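Local structure of gamma-glutamyltranspeptidase (Ggt) (Helicobacter pylori 26695, 5BPK) at residues R264-G269 with K275-S280; H288-L293 with K342-A347; A318-Y323 with D359-S364. The protein acts as an N-terminal nucleophile (Ntn) hydrolase that probably cleaves the gamma-glutamyl bond of glutathione and related compounds and transfers the glutamyl group to water or amino acids. All blocks are in the same frame, centred on the assembly; numbering follows the deposited sequence.

Contact 1: residues R264-G269 with K275-S280; sequences RKPVVG and KIISMS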
ATOM      1  N   ARG A 264      14.539  -5.703   6.088  1.00 12.14           N
ATOM      2  CA  ARG A 264      15.331  -5.371   4.922  1.00 11.81           C
ATOM      3  C   ARG A 264      15.841  -3.949   5.031  1.00 12.05           C
ATOM      4  O   ARG A 264      15.263  -3.112   5.730  1.00 13.53           O
ATOM      5  CB  ARG A 264      14.495  -5.518   3.656  1.00 12.74           C
ATOM      6  CG  ARG A 264      13.852  -6.896   3.480  1.00 12.49           C
ATOM      7  CD  ARG A 264      13.334  -7.041   2.083  1.00 12.31           C
ATOM      8  NE  ARG A 264      12.616  -8.274   1.770  1.00 10.96           N
ATOM      9  CZ  ARG A 264      13.146  -9.331   1.151  1.00 10.73           C
ATOM     10  NH1 ARG A 264      14.432  -9.357   0.831  1.00 13.36           N
ATOM     11  NH2 ARG A 264      12.378 -10.376   0.848  1.00 11.59           N
ATOM     12  N   LYS A 265      16.904  -3.665   4.293  1.00 11.92           N
ATOM     13  CA  LYS A 265      17.337  -2.300   4.108  1.00 13.14           C
ATOM     14  C   LYS A 265      16.312  -1.583   3.234  1.00 12.22           C
ATOM     15  O   LYS A 265      15.859  -2.137   2.225  1.00 13.32           O
ATOM     16  CB  LYS A 265      18.697  -2.254   3.444  1.00 15.43           C
ATOM     17  CG  LYS A 265      19.827  -2.763   4.324  1.00 20.52           C
ATOM     18  CD  LYS A 265      21.157  -2.527   3.643  1.00 27.83           C
ATOM     19  CE  LYS A 265      22.316  -3.119   4.418  1.00 34.83           C
ATOM     20  NZ  LYS A 265      23.607  -2.883   3.705  1.00 40.75           N
ATOM     21  N   PRO A 266      15.898  -0.379   3.644  1.00 12.97           N
ATOM     22  CA  PRO A 266      15.061   0.403   2.753  1.00 13.08           C
ATOM     23  C   PRO A 266      15.849   0.859   1.542  1.00 11.33           C
ATOM     24  O   PRO A 266      17.085   0.853   1.561  1.00 13.80           O
ATOM     25  CB  PRO A 266      14.660   1.618   3.601  1.00 13.95           C
ATOM     26  CG  PRO A 266      15.680   1.729   4.639  1.00 15.97           C
ATOM     27  CD  PRO A 266      16.314   0.384   4.836  1.00 13.76           C
ATOM     28  N   VAL A 267      15.139   1.244   0.495  1.00 11.93           N
ATOM     29  CA  VAL A 267      15.769   1.961  -0.595  1.00 11.30           C
ATOM     30  C   VAL A 267      15.817   3.441  -0.200  1.00 11.51           C
ATOM     31  O   VAL A 267      14.842   3.999   0.332  1.00 12.12           O
ATOM     32  CB  VAL A 267      15.070   1.711  -1.950  1.00 13.23           C
ATOM     33  CG1 VAL A 267      13.617   2.147  -1.935  1.00 16.14           C
ATOM     34  CG2 VAL A 267      15.837   2.402  -3.073  1.00 13.24           C
ATOM     35  N   VAL A 268      16.984   4.042  -0.410  1.00 14.08           N
ATOM     36  CA  VAL A 268      17.279   5.395   0.053  1.00 13.31           C
ATOM     37  C   VAL A 268      17.762   6.246  -1.105  1.00 13.95           C
ATOM     38  O   VAL A 268      18.553   5.801  -1.942  1.00 15.91           O
ATOM     39  CB  VAL A 268      18.332   5.382   1.191  1.00 13.51           C
ATOM     40  CG1 VAL A 268      18.710   6.807   1.627  1.00 18.55           C
ATOM     41  CG2 VAL A 268      17.812   4.571   2.373  1.00 18.11           C
ATOM     42  N   GLY A 269      17.240   7.460  -1.167  1.00 12.11           N
ATOM     43  CA  GLY A 269      17.661   8.448  -2.149  1.00 12.59           C
ATOM     44  C   GLY A 269      17.671   9.844  -1.572  1.00 13.03           C
ATOM     45  O   GLY A 269      17.474  10.037  -0.375  1.00 13.79           O
ATOM     46  N   LYS A 275      16.274  13.451   2.460  1.00 11.23           N
ATOM     47  CA  LYS A 275      16.537  12.022   2.286  1.00 13.63           C
ATOM     48  C   LYS A 275      15.205  11.305   2.159  1.00 13.18           C
ATOM     49  O   LYS A 275      14.289  11.530   2.956  1.00 12.71           O
ATOM     50  CB  LYS A 275      17.330  11.468   3.472  1.00 15.96           C
ATOM     51  CG  LYS A 275      17.839  10.052   3.281  1.00 19.54           C
ATOM     52  CD  LYS A 275      18.502   9.508   4.540  1.00 28.30           C
ATOM     53  CE  LYS A 275      19.891  10.078   4.740  1.00 31.05           C
ATOM     54  NZ  LYS A 275      20.605   9.414   5.882  1.00 33.05           N
ATOM     55  N   ILE A 276      15.095  10.470   1.129  1.00 12.19           N
ATOM     56  CA  ILE A 276      13.893   9.686   0.855  1.00 12.81           C
ATOM     57  C   ILE A 276      14.156   8.253   1.314  1.00 12.06           C
ATOM     58  O   ILE A 276      15.112   7.624   0.847  1.00 12.85           O
ATOM     59  CB  ILE A 276      13.549   9.675  -0.660  1.00 12.68           C
ATOM     60  CG1 ILE A 276      13.536  11.092  -1.266  1.00 12.60           C
ATOM     61  CG2 ILE A 276      12.210   8.957  -0.891  1.00 12.63           C
ATOM     62  CD1 ILE A 276      12.522  12.041  -0.622  1.00 15.33           C
ATOM     63  N   ILE A 277      13.325   7.761   2.238  1.00 11.57           N
ATOM     64  CA  ILE A 277      13.410   6.390   2.769  1.00 11.72           C
ATOM     65  C   ILE A 277      12.135   5.668   2.363  1.00 10.22           C
ATOM     66  O   ILE A 277      11.052   6.048   2.798  1.00 10.94           O
ATOM     67  CB  ILE A 277      13.517   6.370   4.322  1.00 11.73           C
ATOM     68  CG1 ILE A 277      14.646   7.298   4.794  1.00 12.38           C
ATOM     69  CG2 ILE A 277      13.699   4.929   4.855  1.00 12.95           C
ATOM     70  CD1 ILE A 277      16.030   6.831   4.430  1.00 19.15           C
ATOM     71  N   SER A 278      12.249   4.620   1.556  1.00  9.39           N
ATOM     72  CA  SER A 278      11.059   3.933   1.058  1.00 10.04           C
ATOM     73  C   SER A 278      11.266   2.431   0.904  1.00 11.11           C
ATOM     74  O   SER A 278      12.342   1.900   1.240  1.00 10.31           O
ATOM     75  CB  SER A 278      10.579   4.591  -0.246  1.00 10.72           C
ATOM     76  OG  SER A 278       9.263   4.172  -0.589  1.00 11.88           O
ATOM     77  N   MET A 279      10.228   1.739   0.430  1.00 10.62           N
ATOM     78  CA  MET A 279      10.249   0.279   0.447  1.00 10.52           C
ATOM     79  C   MET A 279      10.986  -0.332  -0.726  1.00  8.22           C
ATOM     80  O   MET A 279      10.737  -0.002  -1.891  1.00 11.23           O
ATOM     81  CB  MET A 279       8.851  -0.309   0.507  1.00 11.01           C
ATOM     82  CG  MET A 279       8.856  -1.804   0.735  1.00 11.20           C
ATOM     83  SD  MET A 279       9.558  -2.250   2.342  1.00 11.13           S
ATOM     84  CE  MET A 279      10.257  -3.864   1.949  1.00 14.42           C
ATOM     85  N   SER A 280      11.876  -1.248  -0.370  1.00 10.86           N
ATOM     86  CA  SER A 280      12.729  -1.986  -1.286  1.00 10.65           C
ATOM     87  C   SER A 280      12.011  -3.248  -1.784  1.00 10.27           C
ATOM     88  O   SER A 280      10.898  -3.542  -1.344  1.00 11.78           O
ATOM     89  CB  SER A 280      13.987  -2.369  -0.519  1.00 11.54           C
ATOM     90  OG  SER A 280      13.657  -2.888   0.765  1.00 11.86           O
TER
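Val-268 and Ile-277 face each other as a non-hydrogen-bonded pair of two antiparallel strands, and Val-268 can be followed outward atom by atom. Its CB stands 3.9 Å from the carbonyl O of Ile-276. One methyl, CG1, is anti to the backbone N, a setting that carries it toward the aliphatic chain of Lys-275, whose CG lies 3.7 Å from Val-268 CG1. The other methyl, CG2, meets Ile-277 CD1 at 3.5 Å, the two side chains running alongside each other from neighbouring strands. Ile-277 has a second branch to use: its CG2 rests 3.7 Å from Pro-266 CB, so the branched residue bridges valine and proline along one face. The opposite face carries Val-267, Ile-276 and Ser-278 and turns to helix 285-296. There Gly-269, lacking a side chain, lets Ile-290 come close to the backbone.

Two backbone rungs flank the central pair. Gly-269 and Ile-276 exchange nearly straight bonds, whereas in the rung between Val-267 and Ser-278 the bond from Val-267 N to Ser-278 O is bent to 137° and that from Ser-278 N to Val-267 O is nearly straight. Past the ladder the link is made by a side chain: Ser-280 OG donates to Lys-265 O over 2.7 Å, its hydroxyl turned between its own N and carbonyl carbon (chi1 46°). Ser-278 OG instead bonds Thr-77 of the partner chain, and Arg-264 forms salt bridges with Asp-101 and Asp-334. The two strands form a beta hairpin, whose strand 274-278 also pairs with a strand of the partner chain, continuing the helix-covered sheet across the interface as in the layered Ntn-hydrolase fold.

Contact 2: residues H288-L293 with K342-A347; sequences HLIQIL and KLINKA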
ATOM      1  N   HIS A 288      11.084   3.086  -7.819  1.00  9.99           N
ATOM      2  CA  HIS A 288      10.572   3.976  -8.854  1.00  9.64           C
ATOM      3  C   HIS A 288      10.229   5.384  -8.338  1.00 10.65           C
ATOM      4  O   HIS A 288      10.355   6.357  -9.081  1.00 11.49           O
ATOM      5  CB  HIS A 288       9.410   3.352  -9.615  1.00 10.70           C
ATOM      6  CG  HIS A 288       9.776   2.069 -10.287  1.00 10.83           C
ATOM      7  ND1 HIS A 288      10.863   1.956 -11.123  1.00 10.78           N
ATOM      8  CD2 HIS A 288       9.217   0.838 -10.227  1.00 12.37           C
ATOM      9  CE1 HIS A 288      10.961   0.707 -11.547  1.00 12.87           C
ATOM     10  NE2 HIS A 288       9.974   0.008 -11.016  1.00 11.93           N
ATOM     11  N   LEU A 289       9.818   5.487  -7.078  1.00  9.86           N
ATOM     12  CA  LEU A 289       9.591   6.781  -6.437  1.00 10.06           C
ATOM     13  C   LEU A 289      10.874   7.595  -6.498  1.00 10.01           C
ATOM     14  O   LEU A 289      10.878   8.733  -6.945  1.00 11.16           O
ATOM     15  CB  LEU A 289       9.181   6.579  -4.975  1.00 10.83           C
ATOM     16  CG  LEU A 289       9.198   7.809  -4.075  1.00 14.22           C
ATOM     17  CD1 LEU A 289       8.284   8.878  -4.638  1.00 15.37           C
ATOM     18  CD2 LEU A 289       8.824   7.398  -2.643  1.00 15.50           C
ATOM     19  N   ILE A 290      11.979   6.970  -6.106  1.00  9.75           N
ATOM     20  CA  ILE A 290      13.272   7.656  -6.054  1.00 11.23           C
ATOM     21  C   ILE A 290      13.790   7.949  -7.469  1.00 10.02           C
ATOM     22  O   ILE A 290      14.329   9.024  -7.728  1.00 11.10           O
ATOM     23  CB  ILE A 290      14.290   6.826  -5.224  1.00 10.36           C
ATOM     24  CG1 ILE A 290      13.915   6.920  -3.741  1.00 10.63           C
ATOM     25  CG2 ILE A 290      15.741   7.278  -5.460  1.00 13.42           C
ATOM     26  CD1 ILE A 290      14.548   5.874  -2.872  1.00 11.93           C
ATOM     27  N   GLN A 291      13.618   6.982  -8.371  1.00 10.57           N
ATOM     28  CA  GLN A 291      13.950   7.152  -9.787  1.00 10.64           C
ATOM     29  C   GLN A 291      13.255   8.379 -10.399  1.00 10.87           C
ATOM     30  O   GLN A 291      13.899   9.201 -11.056  1.00 10.79           O
ATOM     31  CB  GLN A 291      13.561   5.879 -10.566  1.00 10.70           C
ATOM     32  CG  GLN A 291      13.833   5.920 -12.072  1.00 11.59           C
ATOM     33  CD  GLN A 291      13.407   4.637 -12.779  1.00 11.66           C
ATOM     34  OE1 GLN A 291      12.799   3.744 -12.178  1.00 13.02           O
ATOM     35  NE2 GLN A 291      13.703   4.555 -14.067  1.00 12.07           N
ATOM     36  N   ILE A 292      11.948   8.500 -10.182  1.00  9.26           N
ATOM     37  CA  ILE A 292      11.151   9.565 -10.811  1.00 10.26           C
ATOM     38  C   ILE A 292      11.534  10.932 -10.212  1.00 10.58           C
ATOM     39  O   ILE A 292      11.742  11.912 -10.933  1.00 10.89           O
ATOM     40  CB  ILE A 292       9.636   9.283 -10.691  1.00 11.39           C
ATOM     41  CG1 ILE A 292       9.254   8.044 -11.507  1.00 10.29           C
ATOM     42  CG2 ILE A 292       8.827  10.461 -11.188  1.00 11.31           C
ATOM     43  CD1 ILE A 292       7.941   7.404 -11.075  1.00 13.94           C
ATOM     44  N   LEU A 293      11.649  10.991  -8.896  1.00 12.12           N
ATOM     45  CA  LEU A 293      12.191  12.177  -8.227  1.00 11.70           C
ATOM     46  C   LEU A 293      13.578  12.564  -8.756  1.00 11.61           C
ATOM     47  O   LEU A 293      13.855  13.751  -8.962  1.00 12.12           O
ATOM     48  CB  LEU A 293      12.239  11.974  -6.705  1.00 11.36           C
ATOM     49  CG  LEU A 293      10.878  12.052  -5.988  1.00 10.64           C
ATOM     50  CD1 LEU A 293      10.981  11.675  -4.517  1.00 13.23           C
ATOM     51  CD2 LEU A 293      10.222  13.441  -6.124  1.00 13.19           C
ATOM     52  N   LYS A 342      21.143   0.561  -9.932  1.00 13.64           N
ATOM     53  CA  LYS A 342      21.188   1.176 -11.266  1.00 14.06           C
ATOM     54  C   LYS A 342      19.958   2.047 -11.520  1.00 12.90           C
ATOM     55  O   LYS A 342      20.065   3.122 -12.100  1.00 16.02           O
ATOM     56  CB  LYS A 342      21.325   0.118 -12.370  1.00 15.57           C
ATOM     57  CG  LYS A 342      22.681  -0.592 -12.383  1.00 22.26           C
ATOM     58  CD  LYS A 342      22.712  -1.698 -13.422  1.00 23.78           C
ATOM     59  CE  LYS A 342      24.031  -2.455 -13.401  1.00 28.34           C
ATOM     60  NZ  LYS A 342      24.062  -3.492 -14.470  1.00 30.28           N
ATOM     61  N   LEU A 343      18.789   1.578 -11.097  1.00 12.58           N
ATOM     62  CA  LEU A 343      17.549   2.316 -11.314  1.00 11.94           C
ATOM     63  C   LEU A 343      17.483   3.632 -10.524  1.00 11.44           C
ATOM     64  O   LEU A 343      16.866   4.587 -10.990  1.00 11.80           O
ATOM     65  CB  LEU A 343      16.326   1.431 -11.003  1.00 12.56           C
ATOM     66  CG  LEU A 343      16.080   0.259 -11.966  1.00 12.30           C
ATOM     67  CD1 LEU A 343      15.009  -0.653 -11.405  1.00 14.45           C
ATOM     68  CD2 LEU A 343      15.712   0.734 -13.402  1.00 12.29           C
ATOM     69  N   ILE A 344      18.114   3.677  -9.349  1.00 13.25           N
ATOM     70  CA  ILE A 344      18.115   4.889  -8.521  1.00 13.26           C
ATOM     71  C   ILE A 344      19.374   5.729  -8.702  1.00 13.63           C
ATOM     72  O   ILE A 344      19.569   6.715  -7.991  1.00 14.04           O
ATOM     73  CB  ILE A 344      17.854   4.600  -7.004  1.00 12.11           C
ATOM     74  CG1 ILE A 344      19.018   3.841  -6.330  1.00 13.25           C
ATOM     75  CG2 ILE A 344      16.550   3.837  -6.839  1.00 12.44           C
ATOM     76  CD1 ILE A 344      18.829   3.608  -4.826  1.00 16.10           C
ATOM     77  N   ASN A 345      20.230   5.336  -9.643  1.00 14.63           N
ATOM     78  CA  ASN A 345      21.452   6.096  -9.941  1.00 15.43           C
ATOM     79  C   ASN A 345      21.090   7.438 -10.569  1.00 14.61           C
ATOM     80  O   ASN A 345      20.362   7.486 -11.546  1.00 14.13           O
ATOM     81  CB  ASN A 345      22.334   5.286 -10.896  1.00 16.56           C
ATOM     82  CG  ASN A 345      23.640   5.966 -11.219  1.00 22.01           C
ATOM     83  OD1 ASN A 345      23.715   6.768 -12.145  1.00 28.03           O
ATOM     84  ND2 ASN A 345      24.689   5.608 -10.496  1.00 25.48           N
ATOM     85  N   LYS A 346      21.613   8.527 -10.011  1.00 15.18           N
ATOM     86  CA  LYS A 346      21.308   9.848 -10.545  1.00 14.90           C
ATOM     87  C   LYS A 346      21.823  10.080 -11.971  1.00 14.15           C
ATOM     88  O   LYS A 346      21.222  10.852 -12.696  1.00 15.14           O
ATOM     89  CB  LYS A 346      21.768  10.953  -9.597  1.00 14.26           C
ATOM     90  CG  LYS A 346      20.924  11.020  -8.310  1.00 14.08           C
ATOM     91  CD  LYS A 346      21.278  12.210  -7.453  1.00 15.45           C
ATOM     92  CE  LYS A 346      20.516  12.190  -6.145  1.00 13.59           C
ATOM     93  NZ  LYS A 346      19.071  12.540  -6.258  1.00 13.92           N
ATOM     94  N   ALA A 347      22.894   9.392 -12.379  1.00 15.23           N
ATOM     95  CA  ALA A 347      23.380   9.488 -13.762  1.00 15.67           C
ATOM     96  C   ALA A 347      22.378   8.885 -14.756  1.00 14.45           C
ATOM     97  O   ALA A 347      22.193   9.404 -15.861  1.00 16.98           O
ATOM     98  CB  ALA A 347      24.770   8.827 -13.913  1.00 18.03           C
TER
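Leu-343, Ile-344 and Gln-291 bury most of this joint between helix 285-296 and the break separating helices 340-343 and 346-354. The aliphatic part of Gln-291 lies against the end of the short helix: its CG is 3.5 Å from the carbonyl O of Leu-343. The chain leaves the helix fully extended (chi1 179°), and at its end OE1 turns to its own helix and accepts from His-288 ND1 at 2.8 Å. That donor lies nearly along the amide C=O and the oxygen within the imidazole plane, so the bond steadies both flat groups. NE2 is bonded to Asp-325, which leaves a long polar residue satisfied at both ends in a buried place. Leu-343 CD1 approaches the ring obliquely, 4.3 Å from His-288 CE1. Ile-344, the first residue to leave helical geometry, offers its branched CB to Ile-290 CG2 at 3.7 Å, the two side chains crossing at a slant. The joint is thus wedged between strand 262-271, whose Val-267 touches both isoleucines, and helix 309-329, which packs on Gln-291 and Leu-343, while Tyr-348 of helix 346-354 touches the same two residues.

Contact 3: residues A318-Y323 with D359-S364; sequences AMRQAY and DTVTPS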
ATOM      1  N   ALA A 318       9.183  10.940 -16.934  1.00 10.82           N
ATOM      2  CA  ALA A 318       9.947  10.138 -15.984  1.00 10.28           C
ATOM      3  C   ALA A 318       9.143   8.911 -15.546  1.00 10.38           C
ATOM      4  O   ALA A 318       9.688   7.816 -15.470  1.00 12.21           O
ATOM      5  CB  ALA A 318      10.370  10.961 -14.771  1.00 11.81           C
ATOM      6  N   MET A 319       7.855   9.104 -15.258  1.00 10.55           N
ATOM      7  CA  MET A 319       6.952   8.007 -14.897  1.00 10.35           C
ATOM      8  C   MET A 319       6.898   6.961 -16.004  1.00 11.19           C
ATOM      9  O   MET A 319       6.956   5.775 -15.742  1.00 11.61           O
ATOM     10  CB  MET A 319       5.529   8.522 -14.662  1.00 10.65           C
ATOM     11  CG  MET A 319       5.347   9.378 -13.436  1.00 12.95           C
ATOM     12  SD  MET A 319       3.753  10.236 -13.443  1.00 11.91           S
ATOM     13  CE  MET A 319       3.879  11.134 -11.877  1.00 15.80           C
ATOM     14  N   ARG A 320       6.765   7.423 -17.239  1.00 10.61           N
ATOM     15  CA  ARG A 320       6.665   6.530 -18.388  1.00 10.51           C
ATOM     16  C   ARG A 320       7.842   5.575 -18.429  1.00 10.54           C
ATOM     17  O   ARG A 320       7.651   4.375 -18.596  1.00 12.41           O
ATOM     18  CB  ARG A 320       6.621   7.338 -19.677  1.00 10.82           C
ATOM     19  CG  ARG A 320       6.239   6.552 -20.909  1.00 11.55           C
ATOM     20  CD  ARG A 320       6.576   7.333 -22.167  1.00 14.46           C
ATOM     21  NE  ARG A 320       5.881   8.621 -22.286  1.00 15.49           N
ATOM     22  CZ  ARG A 320       4.644   8.773 -22.762  1.00 14.74           C
ATOM     23  NH1 ARG A 320       3.911   7.719 -23.116  1.00 13.75           N
ATOM     24  NH2 ARG A 320       4.124   9.992 -22.888  1.00 14.22           N
ATOM     25  N   GLN A 321       9.055   6.103 -18.281  1.00  9.95           N
ATOM     26  CA  GLN A 321      10.251   5.264 -18.291  1.00 10.73           C
ATOM     27  C   GLN A 321      10.299   4.330 -17.086  1.00 11.53           C
ATOM     28  O   GLN A 321      10.638   3.153 -17.226  1.00 12.69           O
ATOM     29  CB  GLN A 321      11.531   6.109 -18.318  1.00 11.94           C
ATOM     30  CG  GLN A 321      12.823   5.300 -18.497  1.00 12.31           C
ATOM     31  CD  GLN A 321      12.893   4.587 -19.843  1.00 11.31           C
ATOM     32  OE1 GLN A 321      12.838   5.224 -20.894  1.00 16.24           O
ATOM     33  NE2 GLN A 321      13.010   3.256 -19.812  1.00 13.74           N
ATOM     34  N   ALA A 322       9.966   4.857 -15.907  1.00 10.87           N
ATOM     35  CA  ALA A 322       9.987   4.066 -14.689  1.00 11.79           C
ATOM     36  C   ALA A 322       9.082   2.841 -14.780  1.00 10.50           C
ATOM     37  O   ALA A 322       9.478   1.746 -14.368  1.00 10.56           O
ATOM     38  CB  ALA A 322       9.617   4.924 -13.459  1.00 11.61           C
ATOM     39  N   TYR A 323       7.871   3.019 -15.313  1.00  9.56           N
ATOM     40  CA  TYR A 323       6.922   1.899 -15.401  1.00 11.01           C
ATOM     41  C   TYR A 323       7.334   0.895 -16.473  1.00 10.76           C
ATOM     42  O   TYR A 323       7.096  -0.298 -16.317  1.00 12.51           O
ATOM     43  CB  TYR A 323       5.479   2.365 -15.576  1.00 11.54           C
ATOM     44  CG  TYR A 323       4.831   2.836 -14.282  1.00 10.57           C
ATOM     45  CD1 TYR A 323       4.958   4.149 -13.859  1.00 12.15           C
ATOM     46  CD2 TYR A 323       4.116   1.956 -13.472  1.00 10.49           C
ATOM     47  CE1 TYR A 323       4.367   4.590 -12.684  1.00 11.58           C
ATOM     48  CE2 TYR A 323       3.524   2.387 -12.284  1.00 12.82           C
ATOM     49  CZ  TYR A 323       3.663   3.716 -11.892  1.00 12.45           C
ATOM     50  OH  TYR A 323       3.083   4.182 -10.720  1.00 12.44           O
ATOM     51  N   ASP A 359       8.505  20.121 -26.295  1.00 27.19           N
ATOM     52  CA  ASP A 359       7.275  20.233 -27.076  1.00 26.91           C
ATOM     53  C   ASP A 359       6.620  18.903 -27.428  1.00 24.39           C
ATOM     54  O   ASP A 359       5.571  18.889 -28.081  1.00 24.49           O
ATOM     55  CB  ASP A 359       7.550  21.029 -28.365  1.00 28.95           C
ATOM     56  CG  ASP A 359       8.687  20.441 -29.199  1.00 31.50           C
ATOM     57  OD1 ASP A 359       9.395  19.529 -28.707  1.00 32.93           O
ATOM     58  OD2 ASP A 359       8.883  20.904 -30.348  1.00 39.53           O
ATOM     59  N   THR A 360       7.220  17.792 -27.000  1.00 22.87           N
ATOM     60  CA  THR A 360       6.745  16.479 -27.418  1.00 21.04           C
ATOM     61  C   THR A 360       7.015  15.372 -26.390  1.00 18.49           C
ATOM     62  O   THR A 360       7.868  15.490 -25.510  1.00 20.18           O
ATOM     63  CB  THR A 360       7.335  16.079 -28.802  1.00 21.21           C
ATOM     64  OG1 THR A 360       6.575  14.990 -29.341  1.00 25.61           O
ATOM     65  CG2 THR A 360       8.807  15.694 -28.694  1.00 21.34           C
ATOM     66  N   VAL A 361       6.246  14.303 -26.521  1.00 19.31           N
ATOM     67  CA  VAL A 361       6.383  13.115 -25.687  1.00 17.32           C
ATOM     68  C   VAL A 361       7.154  12.034 -26.445  1.00 16.24           C
ATOM     69  O   VAL A 361       7.322  12.106 -27.669  1.00 17.06           O
ATOM     70  CB  VAL A 361       4.996  12.567 -25.291  1.00 16.81           C
ATOM     71  CG1 VAL A 361       4.211  13.619 -24.526  1.00 18.29           C
ATOM     72  CG2 VAL A 361       4.211  12.111 -26.514  1.00 19.22           C
ATOM     73  N   THR A 362       7.621  11.036 -25.713  1.00 16.08           N
ATOM     74  CA  THR A 362       8.100   9.799 -26.320  1.00 14.73           C
ATOM     75  C   THR A 362       6.957   8.807 -26.144  1.00 14.92           C
ATOM     76  O   THR A 362       6.625   8.447 -25.018  1.00 15.98           O
ATOM     77  CB  THR A 362       9.388   9.285 -25.647  1.00 17.62           C
ATOM     78  OG1 THR A 362      10.433  10.259 -25.808  1.00 20.91           O
ATOM     79  CG2 THR A 362       9.842   7.948 -26.252  1.00 17.56           C
ATOM     80  N   PRO A 363       6.321   8.377 -27.247  1.00 13.02           N
ATOM     81  CA  PRO A 363       5.250   7.407 -27.054  1.00 15.38           C
ATOM     82  C   PRO A 363       5.752   6.125 -26.389  1.00 14.30           C
ATOM     83  O   PRO A 363       6.901   5.730 -26.577  1.00 14.63           O
ATOM     84  CB  PRO A 363       4.756   7.115 -28.475  1.00 16.70           C
ATOM     85  CG  PRO A 363       5.779   7.621 -29.377  1.00 21.19           C
ATOM     86  CD  PRO A 363       6.564   8.672 -28.670  1.00 15.99           C
ATOM     87  N   SER A 364       4.875   5.483 -25.633  1.00 14.41           N
ATOM     88  CA  SER A 364       5.221   4.257 -24.930  1.00 14.67           C
ATOM     89  C   SER A 364       5.724   3.162 -25.876  1.00 14.98           C
ATOM     90  O   SER A 364       6.588   2.362 -25.501  1.00 15.95           O
ATOM     91  CB  SER A 364       4.023   3.763 -24.137  1.00 14.80           C
ATOM     92  OG  SER A 364       3.726   4.683 -23.105  1.00 14.69           O
TER
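Arg-320 reaches out of helix 309-329 to the loop 359-364 and supplies the helix's whole side of the contact. Its chain first runs outward, then bends at its third torsion (chi3 -61°), which lays the guanidinium against the loop. Here the packing is tight. The carbonyl O of Thr-362 sits over one face of the group, 2.8 Å from Arg-320 NE and 3.0 Å from Arg-320 CZ. Lying over the face, it does not meet the N-H bonds at a hydrogen-bonding angle, and any attraction is probably that of the carbonyl dipole for the delocalised positive charge. The true hydrogen bond runs at the edge: Arg-320 NH1 donates to Ser-364 OG at 3.0 Å, the oxygen only 5° out of the guanidinium plane, although the N-H points somewhat off it (142°). Ser-364 OG is also bonded to Trp-128 O of the partner chain. A small hydroxyl that can both give and take thus suits its place between a cation and a carbonyl.

Toward the beginning of the loop the contact thins out. Val-361 offers only apolar carbon, its CB 3.6 Å from Arg-320 NH2 and the two side chains crossing at about a right angle. Val-361 and Thr-362 both remain partly exposed, and the Thr-362 side chain stays farther off while its backbone does the touching.

The buried charge has two acidic partners: Glu-317, which also accepts from Thr-362 N, forms a salt bridge with NH2, and Asp-131 of the partner chain forms one with NH1 while accepting from Ser-364 N. Such a setting would favour a charged arginine, and the chemistry implies a network of salt bridges and hydrogen bonds that joins helix 309-329, the loop and the partner chain.

How the contacts relate
Contacts 1, 2 and 3 form a row leading from the sheet outward, with centres about 12 Å apart between contacts 1 and 2, 15 Å between 2 and 3, and 24 Å between 1 and 3. Contact 1 closes before the others open, whereas contacts 2 and 3 interleave: helix 285-296, helix 309-329, the break after helix 340-343, then the loop. Helix 285-296 is the middle layer. Ile-290 packs on the backbone of Val-268 and Gly-269, and Ile-344 on the Val-268 carbonyl and the Val-267 side chain, while Ile-292 meets Ala-318 and Ala-322. The partner chain borders all three contacts, and at contact 1 its strand continues the sheet.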